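Local coordinates for protein member of DUF4221 family (Bacteroides vulgatus, PDB 3S9J) that is of unknown function but folds as a six-bladed beta-propeller of the DUF4221 family and carries bound sodium ions, at residues L78-Y92 and V95-S108. Residues are numbered along the deposited sequence; the frame is centred on the assembly and turned at random.
Sequences LPAVFGSRPSPDSQY and VAQNNISRLSSINS. With FMT (formic acid), chain J; FMT (formic acid), chain P; FMT (formic acid), chain I.
Gln97 reaches from its strand across the loop 78-82, its chain extended beyond CG (chi2 -169°). CB lies against the carbonyl oxygen of Ala80 and CG runs on beside the same peptide. Gln97 CD then comes within 4.0 Å of Ala80 N and 4.1 Å of Pro79 CD. At the tip, Gln97 OE1 takes the backbone N-H of Ala80 in its carbonyl plane (Ala80 N to Gln97 OE1 2.9 Å), while Gln97 NE2 sits 3.6 Å from Leu78 CD2 and makes a weak hydrogen bond to Ser104 OG, which also pairs with Asn115. With an alanine here, the N-H of Ala80 would probably lose its acceptor and a gap would be likely to open beside Leu78 CD2. This loop leads into the first, innermost strand, 84-86, of a four-stranded antiparallel propeller blade; just before that strand, Phe82 N bonds to Ala96 O almost straight (177°) and Ala96 N bonds to Gly83 O. Ser84 and Val95 follow as a non-hydrogen-bonded pair. Next to the Gln97 amide, the Pro79 ring crosses the Ile100 side chain at about a right angle, Pro79 CG 3.8 Å from Ile100 CD1; that methyl also lies above one face of the Arg102 guanidinium, offset toward its rim. At the other end of the hairpin, CE1 of the Tyr92 ring approaches Ser105 CB obliquely at 3.6 Å, and a water in the ring plane joins Tyr92 OH to Ser105 OG.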
loop_
_atom_site.group_PDB
_atom_site.type_symbol
_atom_site.label_atom_id
_atom_site.label_comp_id
_atom_site.label_asym_id
_atom_site.label_seq_id
_atom_site.Cartn_x
_atom_site.Cartn_y
_atom_site.Cartn_z
ATOM N N LEU A 78 -18.634 -8.692 11.271
ATOM C CA LEU A 78 -17.302 -8.143 11.145
ATOM C C LEU A 78 -17.374 -6.717 11.638
ATOM O O LEU A 78 -17.672 -5.801 10.857
ATOM C CB LEU A 78 -16.853 -8.163 9.702
ATOM C CG LEU A 78 -16.855 -9.523 9.009
ATOM C CD1 LEU A 78 -16.885 -9.330 7.496
ATOM C CD2 LEU A 78 -15.649 -10.372 9.413
ATOM N N PRO A 79 -17.080 -6.499 12.940
ATOM C CA PRO A 79 -17.284 -5.189 13.549
ATOM C C PRO A 79 -16.452 -4.045 13.018
ATOM O O PRO A 79 -16.887 -2.898 13.120
ATOM C CB PRO A 79 -16.916 -5.429 15.034
ATOM C CG PRO A 79 -17.115 -6.864 15.256
ATOM C CD PRO A 79 -16.706 -7.514 13.951
ATOM N N ALA A 80 -15.253 -4.302 12.475
ATOM C CA ALA A 80 -14.287 -3.224 12.250
ATOM C C ALA A 80 -13.307 -3.425 11.100
ATOM O O ALA A 80 -12.083 -3.232 11.241
ATOM C CB ALA A 80 -13.514 -2.935 13.535
ATOM N N VAL A 81 -13.852 -3.780 9.946
ATOM C CA VAL A 81 -13.065 -3.979 8.752
ATOM C C VAL A 81 -12.385 -2.714 8.274
ATOM O O VAL A 81 -13.003 -1.637 8.130
ATOM C CB VAL A 81 -13.921 -4.522 7.593
ATOM C CG1 VAL A 81 -13.095 -4.612 6.281
ATOM C CG2 VAL A 81 -14.551 -5.839 7.977
ATOM N N PHE A 82 -11.087 -2.850 8.102
ATOM C CA PHE A 82 -10.269 -1.855 7.442
ATOM C C PHE A 82 -9.031 -2.530 6.873
ATOM O O PHE A 82 -7.994 -2.726 7.505
ATOM C CB PHE A 82 -9.965 -0.620 8.286
ATOM C CG PHE A 82 -10.037 0.635 7.475
ATOM C CD1 PHE A 82 -11.189 0.907 6.747
ATOM C CD2 PHE A 82 -8.972 1.502 7.382
ATOM C CE1 PHE A 82 -11.289 2.027 5.951
ATOM C CE2 PHE A 82 -9.081 2.640 6.605
ATOM C CZ PHE A 82 -10.257 2.881 5.882
ATOM N N GLY A 83 -9.202 -2.931 5.630
ATOM C CA GLY A 83 -8.216 -3.678 4.887
ATOM C C GLY A 83 -8.802 -5.044 4.541
ATOM O O GLY A 83 -9.342 -5.754 5.403
ATOM N N SER A 84 -8.644 -5.437 3.289
ATOM C CA SER A 84 -9.161 -6.704 2.793
ATOM C C SER A 84 -8.434 -7.080 1.528
ATOM O O SER A 84 -8.043 -6.209 0.733
ATOM C CB SER A 84 -10.680 -6.644 2.589
ATOM O OG SER A 84 -11.023 -5.611 1.683
ATOM N N ARG A 85 -8.230 -8.385 1.325
ATOM C CA ARG A 85 -7.415 -8.824 0.229
ATOM C C ARG A 85 -7.884 -10.137 -0.364
ATOM O O ARG A 85 -8.215 -11.067 0.380
ATOM C CB ARG A 85 -5.969 -8.988 0.722
ATOM C CG ARG A 85 -5.800 -10.072 1.732
ATOM C CD ARG A 85 -4.412 -10.139 2.338
ATOM N NE ARG A 85 -3.318 -10.204 1.403
ATOM C CZ ARG A 85 -2.932 -11.264 0.693
ATOM N NH1 ARG A 85 -3.594 -12.427 0.699
ATOM N NH2 ARG A 85 -1.854 -11.164 -0.046
ATOM N N PRO A 86 -7.882 -10.225 -1.695
ATOM C CA PRO A 86 -8.134 -11.519 -2.371
ATOM C C PRO A 86 -6.986 -12.448 -2.038
ATOM O O PRO A 86 -5.815 -12.034 -2.103
ATOM C CB PRO A 86 -8.145 -11.160 -3.851
ATOM C CG PRO A 86 -7.411 -9.884 -3.992
ATOM C CD PRO A 86 -7.506 -9.161 -2.640
ATOM N N SER A 87 -7.300 -13.684 -1.661
ATOM C CA SER A 87 -6.304 -14.551 -1.046
ATOM C C SER A 87 -6.361 -15.989 -1.629
ATOM O O SER A 87 -6.531 -16.956 -0.868
ATOM C CB SER A 87 -6.508 -14.575 0.469
ATOM O OG SER A 87 -6.319 -13.286 1.028
ATOM N N PRO A 88 -6.162 -16.129 -2.954
ATOM C CA PRO A 88 -5.707 -15.119 -3.935
ATOM C C PRO A 88 -6.784 -14.494 -4.793
ATOM O O PRO A 88 -6.484 -13.618 -5.593
ATOM C CB PRO A 88 -4.778 -15.937 -4.836
ATOM C CG PRO A 88 -5.457 -17.273 -4.899
ATOM C CD PRO A 88 -6.017 -17.501 -3.511
ATOM N N ASP A 89 -8.019 -14.954 -4.633
ATOM C CA ASP A 89 -9.142 -14.453 -5.422
ATOM C C ASP A 89 -10.320 -14.169 -4.514
ATOM O O ASP A 89 -10.150 -14.105 -3.291
ATOM C CB ASP A 89 -9.468 -15.417 -6.569
ATOM C CG ASP A 89 -9.881 -16.810 -6.096
ATOM O OD1 ASP A 89 -10.380 -16.987 -4.986
ATOM O OD2 ASP A 89 -9.696 -17.763 -6.877
ATOM N N SER A 90 -11.507 -13.980 -5.077
ATOM C CA SER A 90 -12.658 -13.534 -4.285
ATOM C C SER A 90 -13.340 -14.655 -3.524
ATOM O O SER A 90 -14.230 -14.400 -2.728
ATOM C CB SER A 90 -13.687 -12.851 -5.176
ATOM O OG SER A 90 -14.293 -13.770 -6.075
ATOM N N GLN A 91 -12.903 -15.893 -3.720
ATOM C CA GLN A 91 -13.536 -17.022 -3.027
ATOM C C GLN A 91 -13.075 -17.181 -1.595
ATOM O O GLN A 91 -13.752 -17.835 -0.775
ATOM C CB GLN A 91 -13.264 -18.325 -3.791
ATOM C CG GLN A 91 -13.822 -18.330 -5.214
ATOM C CD GLN A 91 -15.303 -17.969 -5.280
ATOM O OE1 GLN A 91 -16.121 -18.506 -4.541
ATOM N NE2 GLN A 91 -15.643 -17.038 -6.159
ATOM N N TYR A 92 -11.925 -16.582 -1.285
ATOM C CA TYR A 92 -11.338 -16.622 0.044
ATOM C C TYR A 92 -10.576 -15.344 0.231
ATOM O O TYR A 92 -9.547 -15.102 -0.418
ATOM C CB TYR A 92 -10.381 -17.823 0.143
ATOM C CG TYR A 92 -9.736 -18.015 1.531
ATOM C CD1 TYR A 92 -10.419 -18.649 2.560
ATOM C CD2 TYR A 92 -8.446 -17.575 1.776
ATOM C CE1 TYR A 92 -9.821 -18.858 3.818
ATOM C CE2 TYR A 92 -7.844 -17.755 3.031
ATOM C CZ TYR A 92 -8.536 -18.397 4.030
ATOM O OH TYR A 92 -7.923 -18.602 5.247
ATOM N N VAL A 95 -9.566 -10.323 5.863
ATOM C CA VAL A 95 -9.875 -8.955 6.246
ATOM C C VAL A 95 -9.237 -8.635 7.586
ATOM O O VAL A 95 -9.143 -9.470 8.480
ATOM C CB VAL A 95 -11.402 -8.616 6.285
ATOM C CG1 VAL A 95 -12.103 -8.973 4.928
ATOM C CG2 VAL A 95 -12.095 -9.299 7.471
ATOM N N ALA A 96 -8.754 -7.406 7.680
ATOM C CA ALA A 96 -8.077 -6.885 8.878
ATOM C C ALA A 96 -9.074 -6.048 9.680
ATOM O O ALA A 96 -9.767 -5.183 9.130
ATOM C CB ALA A 96 -6.864 -6.023 8.514
ATOM N N GLN A 97 -9.135 -6.311 10.984
ATOM C CA GLN A 97 -10.000 -5.563 11.890
ATOM C C GLN A 97 -9.138 -5.055 13.041
ATOM O O GLN A 97 -9.205 -5.550 14.182
ATOM C CB GLN A 97 -11.178 -6.409 12.356
ATOM C CG GLN A 97 -11.971 -7.087 11.243
ATOM C CD GLN A 97 -13.232 -7.671 11.719
ATOM O OE1 GLN A 97 -14.156 -6.945 12.092
ATOM N NE2 GLN A 97 -13.304 -8.998 11.732
ATOM N N ASN A 98 -8.306 -4.082 12.708
ATOM C CA ASN A 98 -7.387 -3.479 13.679
ATOM C C ASN A 98 -7.991 -3.170 15.044
ATOM O O ASN A 98 -7.404 -3.524 16.076
ATOM C CB ASN A 98 -6.784 -2.223 13.104
ATOM C CG ASN A 98 -5.812 -1.541 14.059
ATOM O OD1 ASN A 98 -4.684 -1.948 14.174
ATOM N ND2 ASN A 98 -6.262 -0.469 14.722
ATOM N N ASN A 99 -9.150 -2.499 15.085
ATOM C CA ASN A 99 -9.633 -1.930 16.323
ATOM C C ASN A 99 -10.039 -2.988 17.329
ATOM O O ASN A 99 -10.139 -2.698 18.504
ATOM C CB ASN A 99 -10.798 -0.975 16.073
ATOM C CG ASN A 99 -10.372 0.304 15.386
ATOM O OD1 ASN A 99 -9.185 0.572 15.184
ATOM N ND2 ASN A 99 -11.377 1.126 15.012
ATOM N N ILE A 100 -10.252 -4.227 16.875
ATOM C CA ILE A 100 -10.602 -5.324 17.744
ATOM C C ILE A 100 -9.553 -6.474 17.729
ATOM O O ILE A 100 -9.849 -7.579 18.179
ATOM C CB ILE A 100 -12.038 -5.886 17.453
ATOM C CG1 ILE A 100 -12.164 -6.405 16.010
ATOM C CG2 ILE A 100 -13.138 -4.829 17.770
ATOM C CD1 ILE A 100 -13.382 -7.296 15.810
ATOM N N SER A 101 -8.357 -6.185 17.226
ATOM C CA SER A 101 -7.256 -7.138 17.197
ATOM C C SER A 101 -7.640 -8.457 16.508
ATOM O O SER A 101 -7.345 -9.541 17.021
ATOM C CB SER A 101 -6.770 -7.379 18.632
ATOM O OG SER A 101 -6.102 -6.194 19.104
ATOM N N ARG A 102 -8.307 -8.375 15.364
ATOM C CA ARG A 102 -8.845 -9.574 14.718
ATOM C C ARG A 102 -8.534 -9.576 13.232
ATOM O O ARG A 102 -8.681 -8.553 12.557
ATOM C CB ARG A 102 -10.364 -9.673 14.927
ATOM C CG ARG A 102 -11.029 -10.909 14.337
ATOM C CD ARG A 102 -12.542 -10.915 14.545
ATOM N NE ARG A 102 -12.870 -11.015 15.958
ATOM C CZ ARG A 102 -14.083 -10.843 16.503
ATOM N NH1 ARG A 102 -15.166 -10.583 15.780
ATOM N NH2 ARG A 102 -14.213 -10.950 17.819
ATOM N N LEU A 103 -8.091 -10.738 12.745
ATOM C CA LEU A 103 -8.065 -11.053 11.334
ATOM C C LEU A 103 -9.212 -12.027 11.058
ATOM O O LEU A 103 -9.497 -12.892 11.880
ATOM C CB LEU A 103 -6.718 -11.702 11.001
ATOM C CG LEU A 103 -6.432 -12.211 9.604
ATOM C CD1 LEU A 103 -6.104 -11.054 8.696
ATOM C CD2 LEU A 103 -5.262 -13.158 9.704
ATOM N N SER A 104 -9.879 -11.908 9.908
ATOM C CA SER A 104 -10.969 -12.842 9.576
ATOM C C SER A 104 -10.879 -13.307 8.121
ATOM O O SER A 104 -10.444 -12.548 7.251
ATOM C CB SER A 104 -12.350 -12.228 9.805
ATOM O OG SER A 104 -12.558 -11.768 11.131
ATOM N N SER A 105 -11.263 -14.555 7.861
ATOM C CA SER A 105 -11.427 -15.032 6.502
ATOM C C SER A 105 -12.903 -15.095 6.188
ATOM O O SER A 105 -13.727 -15.434 7.038
ATOM C CB SER A 105 -10.757 -16.380 6.280
ATOM O OG SER A 105 -11.237 -17.302 7.240
ATOM N N ILE A 106 -13.238 -14.679 4.972
ATOM C CA ILE A 106 -14.623 -14.697 4.497
ATOM C C ILE A 106 -14.706 -15.317 3.124
ATOM O O ILE A 106 -13.706 -15.399 2.398
ATOM C CB ILE A 106 -15.266 -13.284 4.483
ATOM C CG1 ILE A 106 -14.593 -12.346 3.481
ATOM C CG2 ILE A 106 -15.214 -12.645 5.855
ATOM C CD1 ILE A 106 -15.326 -11.000 3.322
ATOM N N ASN A 107 -15.904 -15.793 2.767
ATOM C CA ASN A 107 -16.138 -16.234 1.378
ATOM C C ASN A 107 -16.782 -15.129 0.515
ATOM O O ASN A 107 -16.950 -13.990 0.972
ATOM C CB ASN A 107 -16.942 -17.537 1.342
ATOM C CG ASN A 107 -18.353 -17.392 1.868
ATOM O OD1 ASN A 107 -18.895 -16.298 1.913
ATOM N ND2 ASN A 107 -18.965 -18.521 2.272
ATOM N N SER A 108 -17.134 -15.466 -0.737
ATOM C CA SER A 108 -17.645 -14.485 -1.695
ATOM C C SER A 108 -19.037 -13.986 -1.331
ATOM O O SER A 108 -19.517 -13.039 -1.921
ATOM C CB SER A 108 -17.661 -15.082 -3.111
ATOM O OG SER A 108 -18.463 -16.252 -3.173
HETATM C C FMT J . -2.069 -14.136 -2.150
HETATM O O1 FMT J . -1.561 -13.007 -2.187
HETATM O O2 FMT J . -2.921 -14.471 -1.321
HETATM C C FMT P . -14.874 -0.012 15.082
HETATM O O1 FMT P . -14.116 -0.019 16.073
HETATM O O2 FMT P . -16.094 -0.254 15.148
HETATM C C FMT I . -16.691 -21.324 2.624
HETATM O O1 FMT I . -15.774 -21.319 1.790
HETATM O O2 FMT I . -17.845 -21.019 2.327
HETATM O O HOH W 1 -10.496 -1.467 12.649
HETATM O O HOH W 2 -7.507 -3.035 10.187
HETATM O O HOH W 3 -16.388 -18.219 -1.788
HETATM O O HOH W 4 -18.788 -18.565 -4.508
HETATM O O HOH W 5 -9.415 -19.326 7.255
#